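Local coordinates for protein TRAP-type C4-dicarboxylate:H+ symport system substrate-binding component DctP (Shewanella oneidensis, PDB 4MX6) that binds succinate, and probably related C4-dicarboxylates, as the periplasmic solute-binding component of a TRAP transporter, at residues A[138-143]-A[151-156]; A[113-118]-A[129-134]; A[49-54]-A[244-249]. All blocks are in the same frame, centred on the assembly; numbering follows the deposited sequence.

Contact 1: residues A[138-143]-A[151-156]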
loop_
_atom_site.group_PDB
_atom_site.type_symbol
_atom_site.label_atom_id
_atom_site.label_comp_id
_atom_site.label_asym_id
_atom_site.label_seq_id
_atom_site.Cartn_x
_atom_site.Cartn_y
_atom_site.Cartn_z
ATOM N N ALA A 138 15.073 -6.303 7.942
ATOM C CA ALA A 138 14.680 -7.462 8.733
ATOM C C ALA A 138 13.185 -7.771 8.557
ATOM O O ALA A 138 12.790 -8.929 8.560
ATOM C CB ALA A 138 15.024 -7.257 10.197
ATOM N N LEU A 139 12.366 -6.741 8.386
ATOM C CA LEU A 139 10.933 -6.934 8.228
ATOM C C LEU A 139 10.586 -7.736 6.962
ATOM O O LEU A 139 9.535 -8.363 6.905
ATOM C CB LEU A 139 10.204 -5.583 8.253
ATOM C CG LEU A 139 10.034 -4.978 9.652
ATOM C CD1 LEU A 139 9.644 -3.534 9.596
ATOM C CD2 LEU A 139 8.991 -5.738 10.452
ATOM N N LEU A 140 11.471 -7.741 5.969
ATOM C CA LEU A 140 11.231 -8.541 4.764
ATOM C C LEU A 140 11.170 -10.034 5.087
ATOM O O LEU A 140 10.573 -10.815 4.327
ATOM C CB LEU A 140 12.300 -8.290 3.696
ATOM C CG LEU A 140 12.247 -6.915 3.030
ATOM C CD1 LEU A 140 13.504 -6.628 2.237
ATOM C CD2 LEU A 140 11.026 -6.806 2.132
ATOM N N ASN A 141 11.798 -10.430 6.196
ATOM C CA ASN A 141 11.835 -11.835 6.594
ATOM C C ASN A 141 10.882 -12.153 7.740
ATOM O O ASN A 141 10.932 -13.248 8.289
ATOM C CB ASN A 141 13.260 -12.241 6.985
ATOM C CG ASN A 141 14.227 -12.115 5.836
ATOM O OD1 ASN A 141 13.857 -12.328 4.681
ATOM N ND2 ASN A 141 15.473 -11.769 6.137
ATOM N N SER A 142 9.995 -11.221 8.074
ATOM C CA SER A 142 9.142 -11.353 9.246
ATOM C C SER A 142 8.098 -12.461 9.143
ATOM O O SER A 142 7.509 -12.843 10.158
ATOM C CB SER A 142 8.457 -10.016 9.552
ATOM O OG SER A 142 7.611 -9.584 8.496
ATOM N N MET A 143 7.871 -12.981 7.936
ATOM C CA MET A 143 6.851 -14.006 7.725
ATOM C C MET A 143 7.431 -15.299 7.149
ATOM O O MET A 143 6.691 -16.195 6.743
ATOM C CB MET A 143 5.768 -13.453 6.787
ATOM C CG MET A 143 5.037 -12.256 7.361
ATOM S SD MET A 143 3.996 -11.395 6.175
ATOM C CE MET A 143 5.250 -10.559 5.208
ATOM N N LEU A 151 10.521 -10.129 -0.842
ATOM C CA LEU A 151 11.502 -9.905 -1.895
ATOM C C LEU A 151 11.900 -8.448 -2.081
ATOM O O LEU A 151 12.983 -8.176 -2.579
ATOM C CB LEU A 151 10.984 -10.497 -3.210
ATOM C CG LEU A 151 10.843 -12.018 -3.170
ATOM C CD1 LEU A 151 10.231 -12.525 -4.456
ATOM C CD2 LEU A 151 12.203 -12.662 -2.930
ATOM N N GLY A 152 11.057 -7.513 -1.672
ATOM C CA GLY A 152 11.391 -6.110 -1.771
ATOM C C GLY A 152 10.203 -5.249 -1.382
ATOM O O GLY A 152 9.091 -5.746 -1.211
ATOM N N TYR A 153 10.467 -3.958 -1.233
ATOM C CA TYR A 153 9.451 -2.944 -0.995
ATOM C C TYR A 153 9.183 -2.211 -2.307
ATOM O O TYR A 153 10.114 -1.872 -3.044
ATOM C CB TYR A 153 9.924 -1.933 0.040
ATOM C CG TYR A 153 10.029 -2.472 1.450
ATOM C CD1 TYR A 153 8.890 -2.682 2.212
ATOM C CD2 TYR A 153 11.264 -2.734 2.032
ATOM C CE1 TYR A 153 8.974 -3.132 3.513
ATOM C CE2 TYR A 153 11.354 -3.206 3.335
ATOM C CZ TYR A 153 10.206 -3.405 4.066
ATOM O OH TYR A 153 10.245 -3.848 5.371
ATOM N N LEU A 154 7.917 -1.913 -2.571
ATOM C CA LEU A 154 7.517 -1.132 -3.732
ATOM C C LEU A 154 6.677 0.041 -3.228
ATOM O O LEU A 154 5.741 -0.153 -2.456
ATOM C CB LEU A 154 6.720 -2.004 -4.707
ATOM C CG LEU A 154 6.082 -1.283 -5.886
ATOM C CD1 LEU A 154 7.125 -0.697 -6.826
ATOM C CD2 LEU A 154 5.168 -2.236 -6.648
ATOM N N HIS A 155 7.016 1.239 -3.672
ATOM C CA HIS A 155 6.285 2.422 -3.234
ATOM C C HIS A 155 4.963 2.643 -3.947
ATOM O O HIS A 155 4.807 2.317 -5.128
ATOM C CB HIS A 155 7.137 3.675 -3.446
ATOM C CG HIS A 155 8.399 3.659 -2.653
ATOM N ND1 HIS A 155 9.626 4.094 -3.102
ATOM C CD2 HIS A 155 8.595 3.237 -1.386
ATOM C CE1 HIS A 155 10.519 3.930 -2.135
ATOM N NE2 HIS A 155 9.913 3.404 -1.089
ATOM N N ASN A 156 4.029 3.273 -3.231
ATOM C CA ASN A 156 2.924 3.969 -3.874
ATOM C C ASN A 156 3.010 5.453 -3.516
ATOM O O ASN A 156 3.426 6.259 -4.351
ATOM C CB ASN A 156 1.569 3.342 -3.569
ATOM C CG ASN A 156 0.477 3.921 -4.445
ATOM O OD1 ASN A 156 0.471 5.130 -4.729
ATOM N ND2 ASN A 156 -0.424 3.077 -4.913
#
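Leu140 lies over one face of the Tyr153 ring where a type I beta turn, Leu139 to Ser142, packs on strand 148-158 of a periplasmic solute-binding protein fold. Leucine suits position 140 because a branched aliphatic end can cover an aromatic face. Its CG stands beside the backbone N, anti to the carbonyl carbon (chi1 -70°), and from there CD2 reaches over the ring. Leu140 CD2 sits 4.0 Å from the Tyr153 ring centroid, 19° from the normal, a CH-pi contact displaced toward the rim, on the CE2 side. CE2 is its nearest ring atom, with Leu140 CD2 to Tyr153 CE2 at 3.8 Å. Leu140 CG meets the same carbon, so the leucine crosses the ring at a slant rather than standing upright on its centre. Beyond the ring, Leu140 CD2 rests against the strand backbone, 3.9 Å from Gly152 N. Here the strand is uneven: Leu151 and Gly152 both face Val248 of strand 243-251, a classic beta bulge.

Tyr153 has its CG beside the backbone N too (chi1 -70°), and the ring extends from the strand toward residue 139, where Tyr153 OH passes Leu139 CB at 3.4 Å. That approach is plain van der Waals contact; the OH has its polar partner in Gly136 O, to which it is hydrogen-bonded. Tyrosine is therefore apt here, offering a flat face to Leu140 and a donor to a backbone carbonyl. The turn itself is tied by two donors from one residue: Leu139 O accepts from Ser142 N at 3.1 Å and, on a lone pair in the carbonyl plane, from Ser142 OG at 2.8 Å.

Contact 2: residues A[113-118]-A[129-134]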
loop_
_atom_site.group_PDB
_atom_site.type_symbol
_atom_site.label_atom_id
_atom_site.label_comp_id
_atom_site.label_asym_id
_atom_site.label_seq_id
_atom_site.Cartn_x
_atom_site.Cartn_y
_atom_site.Cartn_z
ATOM N N GLN A 113 2.808 -3.692 11.229
ATOM C CA GLN A 113 1.881 -2.672 11.709
ATOM C C GLN A 113 2.544 -1.311 11.866
ATOM O O GLN A 113 1.876 -0.282 11.796
ATOM C CB GLN A 113 1.256 -3.105 13.043
ATOM C CG GLN A 113 0.252 -4.212 12.875
ATOM C CD GLN A 113 -0.485 -4.557 14.147
ATOM O OE1 GLN A 113 -1.703 -4.730 14.133
ATOM N NE2 GLN A 113 0.238 -4.669 15.255
ATOM N N VAL A 114 3.854 -1.297 12.111
ATOM C CA VAL A 114 4.582 -0.043 12.229
ATOM C C VAL A 114 4.317 0.881 11.034
ATOM O O VAL A 114 4.193 2.092 11.201
ATOM C CB VAL A 114 6.093 -0.285 12.440
ATOM C CG1 VAL A 114 6.739 -0.982 11.250
ATOM C CG2 VAL A 114 6.795 1.038 12.760
ATOM N N PHE A 115 4.218 0.308 9.840
ATOM C CA PHE A 115 4.044 1.111 8.643
ATOM C C PHE A 115 2.718 1.868 8.589
ATOM O O PHE A 115 2.602 2.839 7.846
ATOM C CB PHE A 115 4.195 0.237 7.397
ATOM C CG PHE A 115 5.622 -0.095 7.052
ATOM C CD1 PHE A 115 6.456 0.869 6.500
ATOM C CD2 PHE A 115 6.116 -1.382 7.242
ATOM C CE1 PHE A 115 7.753 0.556 6.157
ATOM C CE2 PHE A 115 7.417 -1.698 6.896
ATOM C CZ PHE A 115 8.236 -0.724 6.351
ATOM N N ASP A 116 1.716 1.411 9.340
ATOM C CA ASP A 116 0.391 2.020 9.332
ATOM C C ASP A 116 0.253 3.179 10.315
ATOM O O ASP A 116 -0.765 3.855 10.319
ATOM C CB ASP A 116 -0.660 0.975 9.695
ATOM C CG ASP A 116 -1.001 0.042 8.554
ATOM O OD1 ASP A 116 -0.618 0.351 7.409
ATOM O OD2 ASP A 116 -1.673 -0.987 8.812
ATOM N N LEU A 117 1.231 3.381 11.193
ATOM C CA LEU A 117 1.061 4.388 12.249
ATOM C C LEU A 117 0.895 5.793 11.653
ATOM O O LEU A 117 1.679 6.216 10.800
ATOM C CB LEU A 117 2.224 4.345 13.240
ATOM C CG LEU A 117 2.310 3.067 14.082
ATOM C CD1 LEU A 117 3.544 3.091 14.957
ATOM C CD2 LEU A 117 1.068 2.866 14.941
ATOM N N PRO A 118 -0.128 6.527 12.105
ATOM C CA PRO A 118 -0.402 7.816 11.468
ATOM C C PRO A 118 0.665 8.866 11.765
ATOM O O PRO A 118 1.071 9.044 12.914
ATOM C CB PRO A 118 -1.761 8.206 12.054
ATOM C CG PRO A 118 -1.886 7.384 13.332
ATOM C CD PRO A 118 -1.199 6.110 13.028
ATOM N N ARG A 129 14.191 5.411 3.651
ATOM C CA ARG A 129 15.325 5.234 4.549
ATOM C C ARG A 129 15.035 4.144 5.578
ATOM O O ARG A 129 15.888 3.293 5.865
ATOM C CB ARG A 129 15.687 6.548 5.246
ATOM C CG ARG A 129 16.550 7.476 4.414
ATOM C CD ARG A 129 17.030 8.673 5.223
ATOM N NE ARG A 129 16.176 9.841 5.019
ATOM C CZ ARG A 129 16.171 10.569 3.904
ATOM N NH1 ARG A 129 16.962 10.245 2.891
ATOM N NH2 ARG A 129 15.371 11.619 3.794
ATOM N N PHE A 130 13.835 4.163 6.146
ATOM C CA PHE A 130 13.469 3.138 7.121
ATOM C C PHE A 130 13.480 1.748 6.474
ATOM O O PHE A 130 14.036 0.801 7.015
ATOM C CB PHE A 130 12.112 3.431 7.743
ATOM C CG PHE A 130 11.649 2.368 8.689
ATOM C CD1 PHE A 130 12.198 2.250 9.955
ATOM C CD2 PHE A 130 10.675 1.463 8.310
ATOM C CE1 PHE A 130 11.757 1.259 10.826
ATOM C CE2 PHE A 130 10.249 0.464 9.168
ATOM C CZ PHE A 130 10.783 0.365 10.429
ATOM N N GLN A 131 12.878 1.632 5.298
ATOM C CA GLN A 131 12.838 0.358 4.586
ATOM C C GLN A 131 14.217 -0.208 4.277
ATOM O O GLN A 131 14.415 -1.418 4.333
ATOM C CB GLN A 131 12.049 0.499 3.289
ATOM C CG GLN A 131 10.540 0.549 3.529
ATOM C CD GLN A 131 9.758 0.986 2.304
ATOM O OE1 GLN A 131 10.321 1.444 1.303
ATOM N NE2 GLN A 131 8.445 0.867 2.381
ATOM N N GLN A 132 15.160 0.666 3.918
ATOM C CA GLN A 132 16.502 0.244 3.521
ATOM C C GLN A 132 17.447 0.066 4.706
ATOM O O GLN A 132 18.527 -0.502 4.548
ATOM C CB GLN A 132 17.094 1.232 2.512
ATOM C CG GLN A 132 16.337 1.240 1.178
ATOM C CD GLN A 132 16.246 -0.145 0.559
ATOM O OE1 GLN A 132 17.250 -0.797 0.367
ATOM N NE2 GLN A 132 15.036 -0.595 0.251
ATOM N N GLY A 133 17.049 0.552 5.877
ATOM C CA GLY A 133 17.813 0.348 7.099
ATOM C C GLY A 133 17.627 -1.050 7.652
ATOM O O GLY A 133 16.890 -1.871 7.120
ATOM N N GLU A 134 18.300 -1.314 8.763
ATOM C CA GLU A 134 18.356 -2.656 9.298
ATOM C C GLU A 134 16.981 -3.152 9.750
ATOM O O GLU A 134 16.629 -4.319 9.505
ATOM C CB GLU A 134 19.346 -2.697 10.457
ATOM C CG GLU A 134 19.509 -4.062 11.074
ATOM C CD GLU A 134 20.053 -5.105 10.106
ATOM O OE1 GLU A 134 20.730 -4.749 9.108
ATOM O OE2 GLU A 134 19.782 -6.297 10.347
#
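Phe115 and Phe130 meet as an offset edge-to-face (T-shaped) aromatic pair, joining an irregular helical turn at 113-116 to helix 124-132 in the interior of the solute-binding protein fold. Their planes stand at 75° with centroids 5.5 Å apart, and the edge of Phe130 is turned toward the face of Phe115. The two rings come from different rotamers. Phe130 has CG anti to its own N (chi1 176°), which extends the ring from the helix toward the turn. Phe115, with CG beside its N (chi1 -77°), sends its far end to meet it, so that Phe115 CZ lies in the plane of the Phe130 ring, 3.7 Å from Phe130 CE2. Phenylalanine fits both places, since the surroundings are apolar: Val330 and Ala334 of helix 328-337 touch Phe130, and Leu102 and Phe121 touch Phe115. Val114 fills in beside the pair, its CG1 4.3 Å from Phe130 CE2.

Gln131 shows how a polar side chain can share this buried site. Its chain runs extended beyond CG, and both CG and, almost as near, the amide NE2 lie against the CE1 corner of the Phe115 ring. The amide is held at both ends: NE2 donates to Asp245 OD2, and OE1 pairs with His155 NE2. Gln131 CG lies 3.8 Å from Phe115 CE1.

Contact 3: residues A[49-54]-A[244-249]. With SIN (succinic acid), chain B.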
loop_
_atom_site.group_PDB
_atom_site.type_symbol
_atom_site.label_atom_id
_atom_site.label_comp_id
_atom_site.label_asym_id
_atom_site.label_seq_id
_atom_site.Cartn_x
_atom_site.Cartn_y
_atom_site.Cartn_z
ATOM N N THR A 49 -0.516 2.387 -13.103
ATOM C CA THR A 49 -0.191 2.730 -11.716
ATOM C C THR A 49 1.213 2.201 -11.419
ATOM O O THR A 49 1.728 1.391 -12.188
ATOM C CB THR A 49 -1.141 2.025 -10.739
ATOM O OG1 THR A 49 -1.002 0.602 -10.878
ATOM C CG2 THR A 49 -2.599 2.436 -10.953
ATOM N N PRO A 50 1.831 2.608 -10.299
ATOM C CA PRO A 50 3.165 2.051 -10.013
ATOM C C PRO A 50 3.182 0.518 -9.913
ATOM O O PRO A 50 4.075 -0.111 -10.500
ATOM C CB PRO A 50 3.578 2.729 -8.699
ATOM C CG PRO A 50 2.316 3.366 -8.157
ATOM C CD PRO A 50 1.490 3.691 -9.365
ATOM N N LYS A 51 2.237 -0.097 -9.194
ATOM C CA LYS A 51 2.254 -1.553 -9.082
ATOM C C LYS A 51 1.868 -2.214 -10.401
ATOM O O LYS A 51 2.450 -3.239 -10.772
ATOM C CB LYS A 51 1.346 -2.017 -7.941
ATOM C CG LYS A 51 1.226 -3.524 -7.820
ATOM C CD LYS A 51 0.766 -3.979 -6.438
ATOM C CE LYS A 51 -0.507 -3.281 -5.995
ATOM N NZ LYS A 51 -0.940 -3.759 -4.655
ATOM N N GLY A 52 0.894 -1.648 -11.113
ATOM C CA GLY A 52 0.523 -2.200 -12.407
ATOM C C GLY A 52 1.699 -2.236 -13.374
ATOM O O GLY A 52 1.896 -3.208 -14.130
ATOM N N GLN A 53 2.465 -1.157 -13.388
ATOM C CA GLN A 53 3.620 -1.043 -14.264
ATOM C C GLN A 53 4.786 -1.905 -13.789
ATOM O O GLN A 53 5.500 -2.483 -14.614
ATOM C CB GLN A 53 4.044 0.417 -14.406
ATOM C CG GLN A 53 3.014 1.279 -15.131
ATOM C CD GLN A 53 2.744 0.788 -16.526
ATOM O OE1 GLN A 53 3.593 0.917 -17.407
ATOM N NE2 GLN A 53 1.560 0.231 -16.737
ATOM N N MET A 54 5.005 -1.996 -12.476
ATOM C CA MET A 54 6.024 -2.904 -11.938
ATOM C C MET A 54 5.748 -4.332 -12.402
ATOM O O MET A 54 6.656 -5.038 -12.848
ATOM C CB MET A 54 6.070 -2.813 -10.412
ATOM C CG MET A 54 6.978 -3.833 -9.749
ATOM S SD MET A 54 6.090 -5.330 -9.317
ATOM C CE MET A 54 7.449 -6.397 -8.863
ATOM N N LEU A 244 1.105 4.430 2.045
ATOM C CA LEU A 244 0.642 3.225 1.353
ATOM C C LEU A 244 1.803 2.732 0.509
ATOM O O LEU A 244 2.134 3.323 -0.513
ATOM C CB LEU A 244 -0.569 3.500 0.457
ATOM C CG LEU A 244 -0.899 2.350 -0.558
ATOM C CD1 LEU A 244 -1.305 1.079 0.138
ATOM C CD2 LEU A 244 -1.983 2.749 -1.551
ATOM N N ASP A 245 2.445 1.667 0.978
ATOM C CA ASP A 245 3.517 0.985 0.262
ATOM C C ASP A 245 3.219 -0.509 0.259
ATOM O O ASP A 245 2.303 -0.975 0.939
ATOM C CB ASP A 245 4.890 1.241 0.923
ATOM C CG ASP A 245 5.714 2.320 0.250
ATOM O OD1 ASP A 245 5.151 3.196 -0.429
ATOM O OD2 ASP A 245 6.953 2.247 0.408
ATOM N N TYR A 246 4.006 -1.252 -0.511
ATOM C CA TYR A 246 3.809 -2.679 -0.697
ATOM C C TYR A 246 5.026 -3.495 -0.297
ATOM O O TYR A 246 6.150 -3.024 -0.399
ATOM C CB TYR A 246 3.533 -2.964 -2.169
ATOM C CG TYR A 246 2.486 -2.083 -2.798
ATOM C CD1 TYR A 246 1.179 -2.121 -2.364
ATOM C CD2 TYR A 246 2.814 -1.221 -3.832
ATOM C CE1 TYR A 246 0.196 -1.332 -2.957
ATOM C CE2 TYR A 246 1.844 -0.453 -4.453
ATOM C CZ TYR A 246 0.542 -0.510 -4.017
ATOM O OH TYR A 246 -0.422 0.223 -4.681
ATOM N N MET A 247 4.788 -4.752 0.064
ATOM C CA MET A 247 5.860 -5.755 0.053
ATOM C C MET A 247 5.590 -6.733 -1.079
ATOM O O MET A 247 4.518 -7.330 -1.137
ATOM C CB MET A 247 5.973 -6.511 1.383
ATOM C CG MET A 247 7.257 -7.313 1.453
ATOM S SD MET A 247 7.481 -8.271 2.974
ATOM C CE MET A 247 7.617 -6.946 4.164
ATOM N N VAL A 248 6.552 -6.870 -1.987
ATOM C CA VAL A 248 6.489 -7.882 -3.034
ATOM C C VAL A 248 6.919 -9.209 -2.405
ATOM O O VAL A 248 8.001 -9.302 -1.816
ATOM C CB VAL A 248 7.385 -7.515 -4.226
ATOM C CG1 VAL A 248 7.277 -8.567 -5.316
ATOM C CG2 VAL A 248 7.047 -6.118 -4.753
ATOM N N VAL A 249 6.041 -10.204 -2.478
ATOM C CA VAL A 249 6.267 -11.486 -1.827
ATOM C C VAL A 249 6.006 -12.663 -2.749
ATOM O O VAL A 249 5.270 -12.565 -3.726
ATOM C CB VAL A 249 5.375 -11.656 -0.568
ATOM C CG1 VAL A 249 5.710 -10.605 0.488
ATOM C CG2 VAL A 249 3.905 -11.577 -0.910
HETATM C C1 SIN B . -3.401 -1.025 -3.483
HETATM O O1 SIN B . -2.851 -2.157 -3.516
HETATM O O2 SIN B . -2.832 0.017 -3.873
HETATM C C2 SIN B . -4.780 -0.903 -2.886
HETATM C C3 SIN B . -4.676 -0.246 -1.511
HETATM C C4 SIN B . -6.007 -0.201 -0.807
HETATM O O3 SIN B . -6.497 0.923 -0.499
HETATM O O4 SIN B . -6.602 -1.264 -0.522
HETATM O O HOH W 1 -0.044 0.915 -7.512
#
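The succinate-binding pocket takes two of its residues from this contact: Lys51, in the first turn of helix 50-65, and Tyr246, on strand 243-251. They grip one carboxylate together, Lys51 NZ giving a hydrogen bond to succinate O1 at 2.7 Å and Tyr246 OH one to O2 at 2.6 Å. Lys104, Arg179, Asn219 and Asn223 also hydrogen-bond the succinate. Tyrosine serves well because its hydroxyl meets O2 at the ring edge, in the ring plane, while its face carries the lysine. Lys51 crosses that face aslant: CE rests 3.6 Å from Tyr246 CZ, and NZ makes an off-centre cation-pi contact, 3.7 Å from the centroid and 33° off the normal. The lysine chain bends at chi3 (53°), bringing NZ round to the carboxylate, and Ala99 O accepts from the same nitrogen. The anion is likely to stabilise the charged amine.

Tyr246 OH also receives hydrogen bonds from Asn156 ND2 and from a water, 2.9 Å away, which in turn accepts from Lys51 N, a backbone N-H of the first helical turn. Thr49 is the N-cap, its OG1 accepting from Gly52 N at 3.0 Å; glycine suits position 52, since a CB on it would run into Thr49 OG1. A phenylalanine in place of Tyr246 would probably keep the ring under Lys51 but leave succinate O2, the water and Asn156 ND2 without their common partner.

Further along, Met54 CE and Val248 CG2 meet tip to tip at 4.1 Å, an apolar contact extended by Ile274 of helix 260-295. A carboxylate held between a lysine at a capped helix start and a strand tyrosine belongs here to the dicarboxylate site of a TRAP solute-binding protein with the periplasmic binding protein fold.

How the contacts relate
Strands 148-158 and 243-251 pair antiparallel, so contact 1 and contact 3 share one sheet; their centres lie 11 Å apart, and a probable backbone hydrogen bond, Leu154 O to Tyr246 N at 2.8 Å, joins the two strands. Contact 2 packs beside contact 1, centres 10 Å apart, where Tyr153 CE1 meets Phe115 CZ at 3.8 Å. Gln131 ties contact 2 to both others, its OE1 3.1 Å from His155 NE2 and its NE2 2.8 Å from Asp245 OD2. The residues of these contacts that hydrogen-bond succinate, Lys51 and Tyr246, belong to contact 3. The side chain of Tyr153 is about 13 Å from the bound succinic acid. Asn156, next to His155, connects the strand of contact 1 to the pocket through Tyr246.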